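Local coordinates for extracellular solute-binding protein, family 1 (Bifidobacterium longum subsp. infantis ATCC 15697, PDB 3QUF), which probably serves as an extracellular solute-binding protein of the bacterial family 1, capturing its ligand outside the cell for uptake by a membrane transporter, at residues G44-G49 / L330-S335; K48-K53 / I57-Q62; D210-K215 / Y368-P373; P376-T381 / D405-T410. All coordinates share one frame; numbering follows the deposited sequence.

Interaction 1: G44-G49 / L330-S335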
loop_
_atom_site.group_PDB
_atom_site.type_symbol
_atom_site.label_atom_id
_atom_site.label_comp_id
_atom_site.label_asym_id
_atom_site.label_seq_id
_atom_site.Cartn_x
_atom_site.Cartn_y
_atom_site.Cartn_z
ATOM N N GLY A 44 9.991 0.060 18.884
ATOM C CA GLY A 44 10.554 0.042 20.229
ATOM C C GLY A 44 10.292 1.301 21.034
ATOM O O GLY A 44 10.048 1.215 22.228
ATOM N N GLU A 45 10.379 2.469 20.396
ATOM C CA GLU A 45 10.112 3.741 21.087
ATOM C C GLU A 45 8.657 3.861 21.507
ATOM O O GLU A 45 8.342 4.454 22.577
ATOM C CB GLU A 45 10.497 4.969 20.246
ATOM C CG GLU A 45 10.143 6.298 20.952
ATOM C CD GLU A 45 10.743 7.538 20.300
ATOM O OE1 GLU A 45 11.280 7.429 19.181
ATOM O OE2 GLU A 45 10.690 8.619 20.931
ATOM N N VAL A 46 7.749 3.320 20.690
ATOM C CA VAL A 46 6.344 3.271 21.074
ATOM C C VAL A 46 6.183 2.425 22.347
ATOM O O VAL A 46 5.544 2.841 23.328
ATOM C CB VAL A 46 5.443 2.696 19.929
ATOM C CG1 VAL A 46 4.008 2.517 20.398
ATOM C CG2 VAL A 46 5.489 3.593 18.705
ATOM N N VAL A 47 6.769 1.236 22.335
ATOM C CA VAL A 47 6.712 0.332 23.490
ATOM C C VAL A 47 7.267 1.026 24.739
ATOM O O VAL A 47 6.621 1.028 25.774
ATOM C CB VAL A 47 7.376 -1.019 23.158
ATOM C CG1 VAL A 47 7.528 -1.914 24.406
ATOM C CG2 VAL A 47 6.512 -1.753 22.138
ATOM N N LYS A 48 8.441 1.637 24.603
ATOM C CA LYS A 48 9.107 2.309 25.726
ATOM C C LYS A 48 8.240 3.418 26.296
ATOM O O LYS A 48 8.033 3.510 27.515
ATOM C CB LYS A 48 10.476 2.825 25.293
ATOM C CG LYS A 48 11.494 1.698 25.126
ATOM C CD LYS A 48 12.902 2.240 24.752
ATOM C CE LYS A 48 13.696 1.286 23.790
ATOM N NZ LYS A 48 13.554 1.565 22.290
ATOM N N GLY A 49 7.694 4.238 25.409
ATOM C CA GLY A 49 6.830 5.342 25.825
ATOM C C GLY A 49 5.591 4.868 26.521
ATOM O O GLY A 49 5.200 5.400 27.556
ATOM N N LEU A 330 1.980 8.164 17.644
ATOM C CA LEU A 330 2.016 8.296 16.181
ATOM C C LEU A 330 3.327 8.907 15.711
ATOM O O LEU A 330 3.900 8.459 14.697
ATOM C CB LEU A 330 0.829 9.137 15.683
ATOM C CG LEU A 330 -0.543 8.482 15.824
ATOM C CD1 LEU A 330 -1.648 9.546 15.772
ATOM C CD2 LEU A 330 -0.737 7.428 14.706
ATOM N N GLU A 331 3.785 9.930 16.403
ATOM C CA GLU A 331 5.048 10.573 16.021
ATOM C C GLU A 331 6.194 9.575 16.138
ATOM O O GLU A 331 7.018 9.468 15.226
ATOM C CB GLU A 331 5.322 11.814 16.866
ATOM C CG GLU A 331 6.683 12.441 16.524
ATOM C CD GLU A 331 6.804 13.885 16.963
ATOM O OE1 GLU A 331 6.085 14.283 17.915
ATOM O OE2 GLU A 331 7.622 14.626 16.331
ATOM N N ALA A 332 6.217 8.839 17.247
ATOM C CA ALA A 332 7.268 7.853 17.470
ATOM C C ALA A 332 7.259 6.743 16.423
ATOM O O ALA A 332 8.296 6.403 15.889
ATOM C CB ALA A 332 7.169 7.252 18.874
ATOM N N PHE A 333 6.093 6.241 16.101
ATOM C CA PHE A 333 5.984 5.124 15.168
ATOM C C PHE A 333 6.286 5.557 13.730
ATOM O O PHE A 333 7.092 4.935 13.056
ATOM C CB PHE A 333 4.598 4.548 15.262
ATOM C CG PHE A 333 4.410 3.246 14.501
ATOM C CD1 PHE A 333 5.427 2.312 14.368
ATOM C CD2 PHE A 333 3.170 2.938 13.978
ATOM C CE1 PHE A 333 5.219 1.126 13.678
ATOM C CE2 PHE A 333 2.963 1.753 13.276
ATOM C CZ PHE A 333 3.978 0.849 13.145
ATOM N N THR A 334 5.656 6.651 13.283
ATOM C CA THR A 334 5.831 7.072 11.893
ATOM C C THR A 334 7.263 7.540 11.625
ATOM O O THR A 334 7.817 7.264 10.550
ATOM C CB THR A 334 4.843 8.185 11.491
ATOM O OG1 THR A 334 4.986 9.296 12.397
ATOM C CG2 THR A 334 3.401 7.625 11.469
ATOM N N SER A 335 7.867 8.200 12.589
ATOM C CA SER A 335 9.243 8.689 12.403
ATOM C C SER A 335 10.216 7.499 12.327
ATOM O O SER A 335 11.105 7.502 11.481
ATOM C CB SER A 335 9.649 9.718 13.469
ATOM O OG SER A 335 9.741 9.104 14.743
#
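Val-46 and Ala-332 face each other where two nearly antiparallel helices pass, their short axes 8.4 Å apart and at 160°. The small side chain of Ala-332 is consistent with this close approach: the CA atoms of Val-46 and Ala-332 are 5.9 Å apart. Val-46 brings one branch to bear. Its first torsion (chi1 174°) sends CG1 opposite the backbone N and leaves CG2 beside that N, leaning across to the other helix. There CG2 sits 4.0 Å from Ala-332 CB and 3.7 Å from Phe-333 CB. It thus wedges between the two residues, its side chain crossing that of Phe-333 at a slant and meeting the root of the aromatic side chain. Glu-45 borders the contact on its exposed margin, where its aliphatic CG lies 3.8 Å from Ala-332 CB; the residue was modelled in two conformers, and this contact, like the placing of the carboxylate, is that of one of them. No hydrogen bond crosses the interface. On helix 327-337, Ser-335 OG turns back to Glu-331 O (2.8 Å), meeting that carbonyl on the face opposite to Ser-335 N. Around the contact, Val-46 also packs on Tyr-323 and Leu-324 of helix 311-324, Phe-333 makes an edge-to-face pair with Phe-38, and the Val-47 side chain packs on Leu-59 and Val-61 of strand 57-63.

Interaction 2: K48-K53 / I57-Q62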
loop_
_atom_site.group_PDB
_atom_site.type_symbol
_atom_site.label_atom_id
_atom_site.label_comp_id
_atom_site.label_asym_id
_atom_site.label_seq_id
_atom_site.Cartn_x
_atom_site.Cartn_y
_atom_site.Cartn_z
ATOM N N LYS A 48 8.441 1.637 24.603
ATOM C CA LYS A 48 9.107 2.309 25.726
ATOM C C LYS A 48 8.240 3.418 26.296
ATOM O O LYS A 48 8.033 3.510 27.515
ATOM C CB LYS A 48 10.476 2.825 25.293
ATOM C CG LYS A 48 11.494 1.698 25.126
ATOM C CD LYS A 48 12.902 2.240 24.752
ATOM C CE LYS A 48 13.696 1.286 23.790
ATOM N NZ LYS A 48 13.554 1.565 22.290
ATOM N N GLY A 49 7.694 4.238 25.409
ATOM C CA GLY A 49 6.830 5.342 25.825
ATOM C C GLY A 49 5.591 4.868 26.521
ATOM O O GLY A 49 5.200 5.400 27.556
ATOM N N PHE A 50 4.978 3.822 25.985
ATOM C CA PHE A 50 3.802 3.277 26.614
ATOM C C PHE A 50 4.082 2.785 28.028
ATOM O O PHE A 50 3.350 3.102 28.955
ATOM C CB PHE A 50 3.243 2.126 25.772
ATOM C CG PHE A 50 2.085 1.433 26.421
ATOM C CD1 PHE A 50 0.832 2.020 26.441
ATOM C CD2 PHE A 50 2.248 0.192 27.056
ATOM C CE1 PHE A 50 -0.276 1.358 27.038
ATOM C CE2 PHE A 50 1.164 -0.450 27.634
ATOM C CZ PHE A 50 -0.092 0.153 27.637
ATOM N N GLU A 51 5.133 1.993 28.174
ATOM C CA GLU A 51 5.499 1.433 29.496
ATOM C C GLU A 51 5.735 2.532 30.520
ATOM O O GLU A 51 5.282 2.443 31.669
ATOM C CB GLU A 51 6.728 0.532 29.348
ATOM C CG GLU A 51 6.381 -0.809 28.626
ATOM C CD GLU A 51 7.611 -1.657 28.218
ATOM O OE1 GLU A 51 8.751 -1.142 28.145
ATOM O OE2 GLU A 51 7.409 -2.851 27.906
ATOM N N LYS A 52 6.457 3.562 30.100
ATOM C CA LYS A 52 6.767 4.688 30.964
ATOM C C LYS A 52 5.513 5.357 31.518
ATOM O O LYS A 52 5.476 5.777 32.687
ATOM C CB LYS A 52 7.590 5.701 30.155
ATOM C CG LYS A 52 8.070 6.832 30.908
ATOM C CD LYS A 52 9.395 7.377 30.355
ATOM C CE LYS A 52 9.290 8.164 29.150
ATOM N NZ LYS A 52 10.611 8.851 28.967
ATOM N N LYS A 53 4.487 5.453 30.674
ATOM C CA LYS A 53 3.241 6.152 31.011
ATOM C C LYS A 53 2.129 5.293 31.620
ATOM O O LYS A 53 1.135 5.833 32.092
ATOM C CB LYS A 53 2.747 6.913 29.775
ATOM C CG LYS A 53 3.907 7.769 29.188
ATOM C CD LYS A 53 3.488 9.038 28.416
ATOM C CE LYS A 53 4.708 9.997 28.125
ATOM N NZ LYS A 53 5.754 10.018 29.242
ATOM N N ILE A 57 0.799 -1.575 33.886
ATOM C CA ILE A 57 0.793 -2.566 32.789
ATOM C C ILE A 57 2.196 -3.018 32.507
ATOM O O ILE A 57 3.085 -2.174 32.323
ATOM C CB ILE A 57 0.123 -2.011 31.535
ATOM C CG1 ILE A 57 -1.321 -1.602 31.890
ATOM C CG2 ILE A 57 0.214 -3.044 30.310
ATOM C CD1 ILE A 57 -2.068 -0.868 30.833
ATOM N N THR A 58 2.402 -4.333 32.507
ATOM C CA THR A 58 3.670 -4.920 32.131
ATOM C C THR A 58 3.505 -5.486 30.728
ATOM O O THR A 58 2.713 -6.410 30.559
ATOM C CB THR A 58 4.049 -6.082 33.088
ATOM O OG1 THR A 58 4.194 -5.593 34.443
ATOM C CG2 THR A 58 5.369 -6.751 32.620
ATOM N N LEU A 59 4.268 -4.974 29.766
ATOM C CA LEU A 59 4.174 -5.422 28.376
ATOM C C LEU A 59 5.399 -6.252 27.986
ATOM O O LEU A 59 6.536 -5.780 28.100
ATOM C CB LEU A 59 3.985 -4.214 27.480
ATOM C CG LEU A 59 3.854 -4.437 25.985
ATOM C CD1 LEU A 59 2.680 -5.361 25.680
ATOM C CD2 LEU A 59 3.688 -3.113 25.160
ATOM N N ASP A 60 5.178 -7.510 27.647
ATOM C CA ASP A 60 6.228 -8.430 27.177
ATOM C C ASP A 60 6.124 -8.466 25.663
ATOM O O ASP A 60 5.113 -8.917 25.123
ATOM C CB ASP A 60 6.018 -9.837 27.755
ATOM C CG ASP A 60 7.060 -10.858 27.259
ATOM O OD1 ASP A 60 8.180 -10.461 26.895
ATOM O OD2 ASP A 60 6.756 -12.066 27.249
ATOM N N VAL A 61 7.155 -7.983 24.981
ATOM C CA VAL A 61 7.167 -7.904 23.540
ATOM C C VAL A 61 8.120 -8.893 22.922
ATOM O O VAL A 61 9.280 -8.987 23.370
ATOM C CB VAL A 61 7.515 -6.482 23.049
ATOM C CG1 VAL A 61 7.370 -6.366 21.507
ATOM C CG2 VAL A 61 6.647 -5.458 23.728
ATOM N N GLN A 62 7.621 -9.651 21.951
ATOM C CA GLN A 62 8.425 -10.466 21.063
ATOM C C GLN A 62 8.333 -9.971 19.632
ATOM O O GLN A 62 7.321 -9.435 19.168
ATOM C CB GLN A 62 8.056 -11.932 21.193
ATOM C CG GLN A 62 8.193 -12.399 22.643
ATOM C CD GLN A 62 8.590 -13.866 22.800
ATOM O OE1 GLN A 62 7.755 -14.755 22.683
ATOM N NE2 GLN A 62 9.881 -14.117 23.103
#
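The carbonyl O of Phe-50, whose ring lies against Ile-57 and Leu-59, receives ND2 of Asn-54 and, weakly, the backbone N of Lys-53, with 3.1 Å between Lys-53 N and Phe-50 O. This grip belongs to the last turn of the helix in a beta-alpha-beta unit made of strand 30-36, helix 40-53 and strand 57-63, the two strands pairing in parallel. The axes of 48-53 and 57-62 approach to 8.5 Å, with 157° between their directions. The Phe-50 ring fills the space between them, its CG swung opposite the backbone N (chi1 175°) and over toward the strand. Ile-57 meets the ring at its rim: CG2 is near the ring plane, 3.8 Å from Phe-50 CE2, while Ile-57 CD1 lies 3.9 Å from Phe-50 CZ. Leu-59, two residues along on the same side of the strand, adds its CD2 at 4.1 Å from Phe-50 CD2. Phe-320 of helix 311-324 packs edge-to-face with Phe-50, and the same helix also touches Ile-57 and Leu-59. The extended Glu-51 chain, at the partly exposed border, reaches across to the strand with its carboxylate, at about a right angle to Leu-59. Its OE2 comes to 3.1 Å from Leu-59 O, a meeting of two acceptors that makes no hydrogen bond, and to 3.7 Å from Leu-59 CB.

Interaction 3: D210-K215 / Y368-P373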
loop_
_atom_site.group_PDB
_atom_site.type_symbol
_atom_site.label_atom_id
_atom_site.label_comp_id
_atom_site.label_asym_id
_atom_site.label_seq_id
_atom_site.Cartn_x
_atom_site.Cartn_y
_atom_site.Cartn_z
ATOM N N ASP A 210 -16.092 -5.398 -5.191
ATOM C CA ASP A 210 -17.093 -6.106 -6.049
ATOM C C ASP A 210 -16.525 -7.462 -6.485
ATOM O O ASP A 210 -17.257 -8.467 -6.506
ATOM C CB ASP A 210 -17.500 -5.317 -7.306
ATOM C CG ASP A 210 -18.420 -4.121 -7.003
ATOM O OD1 ASP A 210 -18.961 -4.070 -5.885
ATOM O OD2 ASP A 210 -18.614 -3.258 -7.895
ATOM N N ILE A 211 -15.236 -7.501 -6.823
ATOM C CA ILE A 211 -14.596 -8.781 -7.137
ATOM C C ILE A 211 -14.523 -9.671 -5.901
ATOM O O ILE A 211 -14.900 -10.856 -5.954
ATOM C CB ILE A 211 -13.237 -8.605 -7.825
ATOM C CG1 ILE A 211 -13.447 -7.952 -9.189
ATOM C CG2 ILE A 211 -12.506 -9.965 -7.996
ATOM C CD1 ILE A 211 -12.153 -7.472 -9.866
ATOM N N TRP A 212 -14.096 -9.128 -4.776
ATOM C CA TRP A 212 -13.911 -9.966 -3.588
ATOM C C TRP A 212 -15.242 -10.570 -3.155
ATOM O O TRP A 212 -15.294 -11.712 -2.719
ATOM C CB TRP A 212 -13.315 -9.203 -2.426
ATOM C CG TRP A 212 -12.134 -8.320 -2.667
ATOM C CD1 TRP A 212 -11.874 -7.207 -2.015
ATOM C CD2 TRP A 212 -10.997 -8.553 -3.545
ATOM N NE1 TRP A 212 -10.699 -6.657 -2.428
ATOM C CE2 TRP A 212 -10.134 -7.476 -3.373
ATOM C CE3 TRP A 212 -10.664 -9.551 -4.471
ATOM C CZ2 TRP A 212 -8.908 -7.356 -4.056
ATOM C CZ3 TRP A 212 -9.459 -9.412 -5.174
ATOM C CH2 TRP A 212 -8.602 -8.335 -4.940
ATOM N N SER A 213 -16.317 -9.806 -3.313
ATOM C CA SER A 213 -17.636 -10.253 -2.850
ATOM C C SER A 213 -18.389 -11.094 -3.879
ATOM O O SER A 213 -19.488 -11.573 -3.579
ATOM C CB SER A 213 -18.478 -9.045 -2.464
ATOM O OG SER A 213 -18.767 -8.292 -3.604
ATOM N N GLY A 214 -17.821 -11.280 -5.073
ATOM C CA GLY A 214 -18.415 -12.100 -6.127
ATOM C C GLY A 214 -19.433 -11.367 -6.978
ATOM O O GLY A 214 -20.059 -11.969 -7.862
ATOM N N LYS A 215 -19.603 -10.070 -6.734
ATOM C CA LYS A 215 -20.561 -9.249 -7.496
ATOM C C LYS A 215 -20.017 -8.842 -8.868
ATOM O O LYS A 215 -20.775 -8.409 -9.757
ATOM C CB LYS A 215 -20.937 -7.989 -6.702
ATOM C CG LYS A 215 -21.527 -8.233 -5.297
ATOM C CD LYS A 215 -22.999 -8.462 -5.368
ATOM C CE LYS A 215 -23.585 -8.821 -4.023
ATOM N NZ LYS A 215 -25.043 -9.013 -4.205
ATOM N N TYR A 368 -4.392 3.627 -3.048
ATOM C CA TYR A 368 -4.876 2.267 -3.152
ATOM C C TYR A 368 -3.736 1.323 -3.511
ATOM O O TYR A 368 -2.777 1.731 -4.136
ATOM C CB TYR A 368 -5.995 2.165 -4.210
ATOM C CG TYR A 368 -6.607 0.799 -4.318
ATOM C CD1 TYR A 368 -7.279 0.247 -3.241
ATOM C CD2 TYR A 368 -6.455 0.006 -5.478
ATOM C CE1 TYR A 368 -7.848 -1.009 -3.293
ATOM C CE2 TYR A 368 -7.059 -1.201 -5.574
ATOM C CZ TYR A 368 -7.737 -1.737 -4.450
ATOM O OH TYR A 368 -8.308 -2.974 -4.477
ATOM N N TRP A 369 -3.897 0.072 -3.114
ATOM C CA TRP A 369 -3.067 -1.035 -3.537
ATOM C C TRP A 369 -3.968 -2.277 -3.572
ATOM O O TRP A 369 -4.913 -2.372 -2.793
ATOM C CB TRP A 369 -1.888 -1.226 -2.559
ATOM C CG TRP A 369 -0.826 -2.121 -3.134
ATOM C CD1 TRP A 369 -0.494 -3.388 -2.722
ATOM C CD2 TRP A 369 0.050 -1.809 -4.222
ATOM N NE1 TRP A 369 0.529 -3.887 -3.501
ATOM C CE2 TRP A 369 0.867 -2.937 -4.439
ATOM C CE3 TRP A 369 0.196 -0.696 -5.064
ATOM C CZ2 TRP A 369 1.829 -2.970 -5.438
ATOM C CZ3 TRP A 369 1.139 -0.735 -6.040
ATOM C CH2 TRP A 369 1.947 -1.873 -6.228
ATOM N N VAL A 370 -3.703 -3.206 -4.486
ATOM C CA VAL A 370 -4.495 -4.445 -4.544
ATOM C C VAL A 370 -4.025 -5.396 -3.426
ATOM O O VAL A 370 -2.963 -6.033 -3.540
ATOM C CB VAL A 370 -4.428 -5.134 -5.896
ATOM C CG1 VAL A 370 -5.320 -6.399 -5.896
ATOM C CG2 VAL A 370 -4.972 -4.185 -7.050
ATOM N N ASN A 371 -4.811 -5.484 -2.371
ATOM C CA ASN A 371 -4.484 -6.299 -1.190
ATOM C C ASN A 371 -5.422 -7.504 -1.200
ATOM O O ASN A 371 -6.517 -7.502 -0.603
ATOM C CB ASN A 371 -4.579 -5.455 0.100
ATOM C CG ASN A 371 -3.446 -4.467 0.242
ATOM O OD1 ASN A 371 -3.654 -3.241 0.411
ATOM N ND2 ASN A 371 -2.262 -4.970 0.176
ATOM N N TRP A 372 -5.039 -8.545 -1.928
ATOM C CA TRP A 372 -5.923 -9.665 -2.184
ATOM C C TRP A 372 -6.381 -10.306 -0.859
ATOM O O TRP A 372 -5.547 -10.544 0.004
ATOM C CB TRP A 372 -5.223 -10.763 -2.947
ATOM C CG TRP A 372 -4.277 -10.296 -4.031
ATOM C CD1 TRP A 372 -2.964 -10.020 -3.887
ATOM C CD2 TRP A 372 -4.582 -10.086 -5.413
ATOM N NE1 TRP A 372 -2.420 -9.644 -5.087
ATOM C CE2 TRP A 372 -3.393 -9.688 -6.044
ATOM C CE3 TRP A 372 -5.727 -10.246 -6.188
ATOM C CZ2 TRP A 372 -3.321 -9.443 -7.408
ATOM C CZ3 TRP A 372 -5.647 -9.981 -7.542
ATOM C CH2 TRP A 372 -4.474 -9.570 -8.121
ATOM N N PRO A 373 -7.675 -10.588 -0.708
ATOM C CA PRO A 373 -8.104 -11.216 0.552
ATOM C C PRO A 373 -7.911 -12.704 0.667
ATOM O O PRO A 373 -8.181 -13.289 1.726
ATOM C CB PRO A 373 -9.593 -10.852 0.639
ATOM C CG PRO A 373 -10.007 -10.679 -0.758
ATOM C CD PRO A 373 -8.825 -10.014 -1.419
#
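Trp-212 offers one face of its indole to Pro-373, whose CD sits over the six-membered ring, 3.4 Å from the centroid and only 13° off the ring normal. This is a CH-pi contact, with the proline side chain at about a right angle to that of Trp-212; the neighbouring Pro-373 CG extends the cover to the pyrrole side, 3.7 Å from Trp-212 CG. Val-370 arrives differently: its CG1 is near the indole plane and touches the far rim, 3.9 Å from Trp-212 CH2. The same methyl lies 3.6 Å above the ring of Trp-372, over its centre, and so joins the two indoles. Trp-372 CE3 in turn approaches Trp-212 CH2 to 3.7 Å, at an oblique angle. The contact fastens the last turn of helix 209-212 to the loop that follows strand 367-368. Just beyond Trp-212 the helix is closed by a Schellman motif, with Gly-214 at positive phi (84°). Trp-212 NE1 gives a hydrogen bond to Asp-206 OD1, which helps fix the indole's rotation, and Trp-408 also packs on the ring. The side chain of Pro-373 is about 6 Å from a bound acetic acid, probably from the crystallisation liquor. Being next to the amide nitrogen, the CD of a proline carries slightly electron-poor hydrogens, so its position over the electron-rich benzo ring probably adds electrostatic attraction to the dispersion forces.

Interaction 4: P376-T381 / D405-T410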
loop_
_atom_site.group_PDB
_atom_site.type_symbol
_atom_site.label_atom_id
_atom_site.label_comp_id
_atom_site.label_asym_id
_atom_site.label_seq_id
_atom_site.Cartn_x
_atom_site.Cartn_y
_atom_site.Cartn_z
ATOM N N PRO A 376 -2.659 -14.223 -1.345
ATOM C CA PRO A 376 -2.106 -13.057 -1.991
ATOM C C PRO A 376 -0.828 -13.364 -2.770
ATOM O O PRO A 376 -0.590 -12.770 -3.814
ATOM C CB PRO A 376 -1.826 -12.092 -0.841
ATOM C CG PRO A 376 -2.187 -12.799 0.409
ATOM C CD PRO A 376 -2.907 -14.001 0.100
ATOM N N THR A 377 -0.029 -14.311 -2.294
ATOM C CA THR A 377 1.149 -14.667 -3.067
ATOM C C THR A 377 0.804 -15.323 -4.388
ATOM O O THR A 377 1.442 -14.989 -5.421
ATOM C CB THR A 377 2.069 -15.555 -2.221
ATOM O OG1 THR A 377 2.482 -14.783 -1.092
ATOM C CG2 THR A 377 3.262 -15.955 -3.024
ATOM N N VAL A 378 -0.196 -16.215 -4.395
ATOM C CA VAL A 378 -0.631 -16.895 -5.569
ATOM C C VAL A 378 -1.146 -15.890 -6.601
ATOM O O VAL A 378 -0.820 -15.980 -7.788
ATOM C CB VAL A 378 -1.711 -17.961 -5.291
ATOM C CG1 VAL A 378 -2.305 -18.534 -6.557
ATOM C CG2 VAL A 378 -1.147 -19.115 -4.425
HETATM N N MSE A 379 -1.957 -14.950 -6.135
HETATM C CA MSE A 379 -2.585 -13.989 -7.028
HETATM C C MSE A 379 -1.588 -12.949 -7.550
HETATM O O MSE A 379 -1.620 -12.616 -8.729
HETATM C CB MSE A 379 -3.755 -13.305 -6.350
HETATM C CG MSE A 379 -4.952 -14.162 -6.199
HETATM SE SE MSE A 379 -5.644 -15.036 -7.776
HETATM C CE MSE A 379 -5.996 -13.551 -8.929
ATOM N N SER A 380 -0.675 -12.499 -6.718
ATOM C CA SER A 380 0.362 -11.568 -7.180
ATOM C C SER A 380 1.222 -12.234 -8.250
ATOM O O SER A 380 1.529 -11.615 -9.256
ATOM C CB SER A 380 1.212 -11.036 -6.035
ATOM O OG SER A 380 0.519 -10.017 -5.319
ATOM N N THR A 381 1.602 -13.485 -8.030
ATOM C CA THR A 381 2.400 -14.218 -9.001
ATOM C C THR A 381 1.690 -14.295 -10.350
ATOM O O THR A 381 2.297 -14.089 -11.392
ATOM C CB THR A 381 2.696 -15.652 -8.498
ATOM O OG1 THR A 381 3.496 -15.561 -7.319
ATOM C CG2 THR A 381 3.414 -16.476 -9.573
ATOM N N ASP A 405 -9.335 -14.367 -13.410
ATOM C CA ASP A 405 -10.604 -14.972 -12.970
ATOM C C ASP A 405 -10.448 -16.491 -12.766
ATOM O O ASP A 405 -10.919 -17.033 -11.756
ATOM C CB ASP A 405 -11.706 -14.694 -13.989
ATOM C CG ASP A 405 -12.421 -13.361 -13.733
ATOM O OD1 ASP A 405 -12.538 -12.965 -12.559
ATOM O OD2 ASP A 405 -12.911 -12.750 -14.711
ATOM N N ALA A 406 -9.778 -17.139 -13.715
ATOM C CA ALA A 406 -9.551 -18.589 -13.680
ATOM C C ALA A 406 -8.782 -18.947 -12.438
ATOM O O ALA A 406 -9.127 -19.907 -11.732
ATOM C CB ALA A 406 -8.803 -19.068 -14.948
ATOM N N LYS A 407 -7.736 -18.187 -12.139
ATOM C CA LYS A 407 -6.952 -18.432 -10.943
ATOM C C LYS A 407 -7.743 -18.178 -9.638
ATOM O O LYS A 407 -7.766 -18.993 -8.726
ATOM C CB LYS A 407 -5.686 -17.555 -10.976
ATOM C CG LYS A 407 -4.659 -17.907 -9.960
ATOM C CD LYS A 407 -4.208 -19.337 -10.147
ATOM C CE LYS A 407 -2.733 -19.511 -9.969
ATOM N NZ LYS A 407 -2.336 -20.713 -10.712
ATOM N N TRP A 408 -8.413 -17.052 -9.565
ATOM C CA TRP A 408 -9.238 -16.684 -8.417
ATOM C C TRP A 408 -10.306 -17.736 -8.112
ATOM O O TRP A 408 -10.562 -18.065 -6.934
ATOM C CB TRP A 408 -9.902 -15.333 -8.704
ATOM C CG TRP A 408 -10.690 -14.794 -7.544
ATOM C CD1 TRP A 408 -12.044 -14.752 -7.427
ATOM C CD2 TRP A 408 -10.163 -14.240 -6.362
ATOM N NE1 TRP A 408 -12.394 -14.189 -6.227
ATOM C CE2 TRP A 408 -11.249 -13.852 -5.561
ATOM C CE3 TRP A 408 -8.866 -13.980 -5.912
ATOM C CZ2 TRP A 408 -11.076 -13.276 -4.317
ATOM C CZ3 TRP A 408 -8.700 -13.394 -4.674
ATOM C CH2 TRP A 408 -9.798 -13.063 -3.888
ATOM N N ALA A 409 -10.875 -18.282 -9.173
ATOM C CA ALA A 409 -11.968 -19.273 -9.042
ATOM C C ALA A 409 -11.471 -20.600 -8.438
ATOM O O ALA A 409 -12.293 -21.430 -7.987
ATOM C CB ALA A 409 -12.615 -19.497 -10.358
ATOM N N THR A 410 -10.152 -20.810 -8.417
ATOM C CA THR A 410 -9.571 -22.002 -7.786
ATOM C C THR A 410 -9.158 -21.808 -6.352
ATOM O O THR A 410 -8.822 -22.770 -5.684
ATOM C CB THR A 410 -8.328 -22.522 -8.506
ATOM O OG1 THR A 410 -7.229 -21.624 -8.272
ATOM C CG2 THR A 410 -8.581 -22.690 -9.980
#
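A Met-aromatic contact ties together the two C-terminal helices, 376-391 and 397-408, which fold back on each other as a helical hairpin so that the start of the first lies beside the end of the second. Met-379, present as selenomethionine, meets Trp-408 at the indole edge: its SE is 5.3 Å from the centroid of the six-membered ring and 88° off the ring normal, practically in the plane. The nearest ring atom to SE is Trp-408 CE3 at 3.9 Å, and Met-379 CG also lies in the ring plane beside that rim. The bend of the Met-379 chain at chi2 (-53°) carries SE from the flank of its helix into the groove; the further bend at chi3 places only the terminal CE. In the groove SE slides past the Lys-407 stem in the opposite direction, 3.7 Å from Lys-407 CG. Lys-407 contributes its aliphatic part a second time on the exposed margin, where its CE lies 3.6 Å from Val-378 CG1 and the two side chains cross at about a right angle. Trp-372 and Leu-411 further enclose Met-379. Nothing polar links the two segments across the contact. Farther along the chain, Thr-410 OG1 gives a hydrogen bond to Lys-407 O, 2.7 Å long, in the carbonyl plane and on a lone pair, and Thr-410 N reaches the same oxygen at 3.0 Å.

In the fold
The four contacts form two clusters; interaction 1 lies on the opposite side of the chain's centre from interactions 3 and 4. Interactions 1 and 2, centres 11 Å apart, touch through neighbouring residues of helix 40-53, from which both start. Interactions 3 and 4, centres 12 Å apart, join through Trp-372 NE1, probably hydrogen-bonded to Ser-380 OG, and a shared aromatic cluster. Between clusters the centres are 32 to 40 Å apart. Interaction 2 closes before interactions 3 and 4 open; interactions 1 and 3 alternate along the chain, and interaction 4 comes last. Interactions 1 and 3 join segments 281 and 153 residues apart, consistent with the repeated chain crossings of solute-binding proteins, whereas interactions 2 and 4 are local.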